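PDB 2OQT: ascorbate-specific PTS system EIIA component from Streptococcus pyogenes serotype M1, which probably takes up and passes on phosphoryl groups as a cytoplasmic component of a phosphoenolpyruvate-dependent phosphotransferase system that imports and phosphorylates ascorbate. Local coordinates for residues 9-13 against 78-82. Numbering follows the deposited sequence.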
ATOM      1  N   ILE A   9       8.815  -9.047  -1.482  1.00 63.85           N
ATOM      2  CA  ILE A   9       9.257 -10.426  -1.356  1.00 63.90           C
ATOM      3  C   ILE A   9       9.776 -10.665   0.047  1.00 64.47           C
ATOM      4  O   ILE A   9       9.462 -11.694   0.657  1.00 64.89           O
ATOM      5  CB  ILE A   9      10.378 -10.790  -2.358  1.00 63.84           C
ATOM      6  CG1 ILE A   9       9.861 -10.845  -3.796  1.00 63.84           C
ATOM      7  CG2 ILE A   9      10.970 -12.140  -1.987  1.00 63.54           C
ATOM      8  CD1 ILE A   9      10.980 -10.749  -4.856  1.00 62.40           C
ATOM      9  N   ASP A  10      10.574  -9.727   0.550  1.00 64.57           N
ATOM     10  CA  ASP A  10      11.192  -9.880   1.855  1.00 66.07           C
ATOM     11  C   ASP A  10      10.196  -9.963   2.992  1.00 65.38           C
ATOM     12  O   ASP A  10      10.506 -10.414   4.115  1.00 66.55           O
ATOM     13  CB  ASP A  10      12.165  -8.748   2.092  1.00 66.93           C
ATOM     14  CG  ASP A  10      13.356  -8.836   1.172  1.00 72.34           C
ATOM     15  OD1 ASP A  10      13.605  -9.958   0.619  1.00 75.83           O
ATOM     16  OD2 ASP A  10      14.043  -7.793   0.996  1.00 77.93           O
ATOM     17  N   ASN A  11       8.985  -9.532   2.684  1.00 64.63           N
ATOM     18  CA  ASN A  11       7.948  -9.372   3.661  1.00 63.09           C
ATOM     19  C   ASN A  11       6.817 -10.282   3.324  1.00 62.75           C
ATOM     20  O   ASN A  11       5.920 -10.477   4.161  1.00 62.66           O
ATOM     21  CB  ASN A  11       7.508  -7.915   3.663  1.00 62.36           C
ATOM     22  CG  ASN A  11       8.448  -7.062   4.441  1.00 61.98           C
ATOM     23  OD1 ASN A  11       8.400  -7.080   5.674  1.00 64.19           O
ATOM     24  ND2 ASN A  11       9.362  -6.371   3.757  1.00 57.00           N
ATOM     25  N   ASN A  12       6.867 -10.816   2.087  1.00 61.72           N
ATOM     26  CA  ASN A  12       5.822 -11.666   1.540  1.00 60.72           C
ATOM     27  C   ASN A  12       4.516 -10.971   1.678  1.00 60.35           C
ATOM     28  O   ASN A  12       3.600 -11.501   2.292  1.00 60.92           O
ATOM     29  CB  ASN A  12       5.768 -13.000   2.283  1.00 61.13           C
ATOM     30  CG  ASN A  12       6.626 -14.052   1.633  1.00 59.80           C
ATOM     31  OD1 ASN A  12       6.445 -15.235   1.883  1.00 61.45           O
ATOM     32  ND2 ASN A  12       7.551 -13.630   0.779  1.00 57.37           N
ATOM     33  N   SER A  13       4.448  -9.784   1.077  1.00 60.21           N
ATOM     34  CA  SER A  13       3.526  -8.704   1.467  1.00 59.25           C
ATOM     35  C   SER A  13       2.281  -8.573   0.634  1.00 59.06           C
ATOM     36  O   SER A  13       1.450  -7.700   0.888  1.00 58.75           O
ATOM     37  CB  SER A  13       4.251  -7.397   1.271  1.00 58.71           C
ATOM     38  OG  SER A  13       4.757  -6.951   2.479  1.00 59.27           O
ATOM     39  N   ARG A  78      11.222  -1.542  10.645  1.00 53.73           N
ATOM     40  CA  ARG A  78      11.875  -1.867   9.400  1.00 53.21           C
ATOM     41  C   ARG A  78      11.096  -1.295   8.214  1.00 53.26           C
ATOM     42  O   ARG A  78       9.841  -1.406   8.152  1.00 52.91           O
ATOM     43  CB  ARG A  78      11.930  -3.392   9.284  1.00 53.58           C
ATOM     44  CG  ARG A  78      12.484  -3.955   7.976  1.00 53.28           C
ATOM     45  CD  ARG A  78      12.707  -5.467   8.098  1.00 53.11           C
ATOM     46  NE  ARG A  78      11.538  -6.306   7.778  1.00 55.03           N
ATOM     47  CZ  ARG A  78      10.924  -7.126   8.643  1.00 56.24           C
ATOM     48  NH1 ARG A  78      11.315  -7.183   9.916  1.00 48.26           N
ATOM     49  NH2 ARG A  78       9.887  -7.876   8.240  1.00 56.69           N
ATOM     50  N   ASN A  79      11.838  -0.690   7.272  1.00 52.65           N
ATOM     51  CA  ASN A  79      11.242  -0.267   5.996  1.00 52.02           C
ATOM     52  C   ASN A  79      10.660  -1.457   5.222  1.00 51.78           C
ATOM     53  O   ASN A  79      11.285  -2.553   5.099  1.00 51.53           O
ATOM     54  CB  ASN A  79      12.209   0.531   5.129  1.00 51.83           C
ATOM     55  CG  ASN A  79      12.843   1.732   5.857  1.00 53.92           C
ATOM     56  OD1 ASN A  79      13.939   2.127   5.493  1.00 57.77           O
ATOM     57  ND2 ASN A  79      12.188   2.287   6.888  1.00 53.90           N
ATOM     58  N   ALA A  80       9.443  -1.243   4.729  1.00 50.79           N
ATOM     59  CA  ALA A  80       8.632  -2.313   4.149  1.00 49.56           C
ATOM     60  C   ALA A  80       7.569  -1.687   3.301  1.00 49.33           C
ATOM     61  O   ALA A  80       7.234  -0.502   3.476  1.00 49.12           O
ATOM     62  CB  ALA A  80       7.979  -3.139   5.246  1.00 49.14           C
ATOM     63  N   PHE A  81       7.100  -2.490   2.353  1.00 48.87           N
ATOM     64  CA  PHE A  81       5.927  -2.234   1.567  1.00 49.34           C
ATOM     65  C   PHE A  81       5.049  -3.455   1.733  1.00 48.97           C
ATOM     66  O   PHE A  81       5.556  -4.575   1.912  1.00 47.55           O
ATOM     67  CB  PHE A  81       6.225  -2.122   0.080  1.00 49.39           C
ATOM     68  CG  PHE A  81       6.924  -0.841  -0.345  1.00 51.04           C
ATOM     69  CD1 PHE A  81       6.240   0.391  -0.349  1.00 53.76           C
ATOM     70  CD2 PHE A  81       8.257  -0.880  -0.815  1.00 49.76           C
ATOM     71  CE1 PHE A  81       6.899   1.579  -0.788  1.00 51.20           C
ATOM     72  CE2 PHE A  81       8.923   0.283  -1.249  1.00 51.85           C
ATOM     73  CZ  PHE A  81       8.237   1.522  -1.239  1.00 51.37           C
ATOM     74  N   ALA A  82       3.740  -3.215   1.627  1.00 49.29           N
ATOM     75  CA  ALA A  82       2.744  -4.247   1.507  1.00 50.09           C
ATOM     76  C   ALA A  82       1.884  -3.902   0.285  1.00 50.76           C
ATOM     77  O   ALA A  82       1.949  -2.773  -0.204  1.00 50.90           O
ATOM     78  CB  ALA A  82       1.928  -4.367   2.802  1.00 49.83           C
TER
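Two side-chain hydrogen bonds tie the turn after helix 4-10 to strand 80-86 and the loop leading into it. Asn12, with positive phi, is the C-prime residue of a Schellman motif: Ser13 N returns to Leu8 O, and a weak hydrogen bond joins Asn12 N to Ile9 O at 3.1 Å. The CA-to-CB bond of Asn12 points away from 78-82, while those of Asn11 and Ser13 point toward it. With chi1 at -99°, Ser13 sets OG beside the carbonyl O of Phe81 and donates to it at 2.6 Å; its CB packs 3.5 Å from Ala82 CA. Asn11 splits its amide: ND2 bonds to Ala7 O of the helix and lies 3.8 Å from Ala80 CB, whereas OD1 accepts from Arg78 NH2 at 3.1 Å. Arg78 reaches it with chi1 and chi2 both t before bending at chi3 (p), and Ser37 joins this polar cluster, its O taking Arg78 NH2 and its OG meeting Asn11 OD1. The turn thus leads helix 4-10 into strand 14-18, whose parallel pairing with 80-86 begins with Ser13–Leu83 backbone hydrogen bonding; 80-86 also pairs antiparallel with 97-105. Leu34 of helix 23-36 touches Ser13, Ala80 and Ala82, while Phe81 turns its ring between helices 4-10 and 111-124.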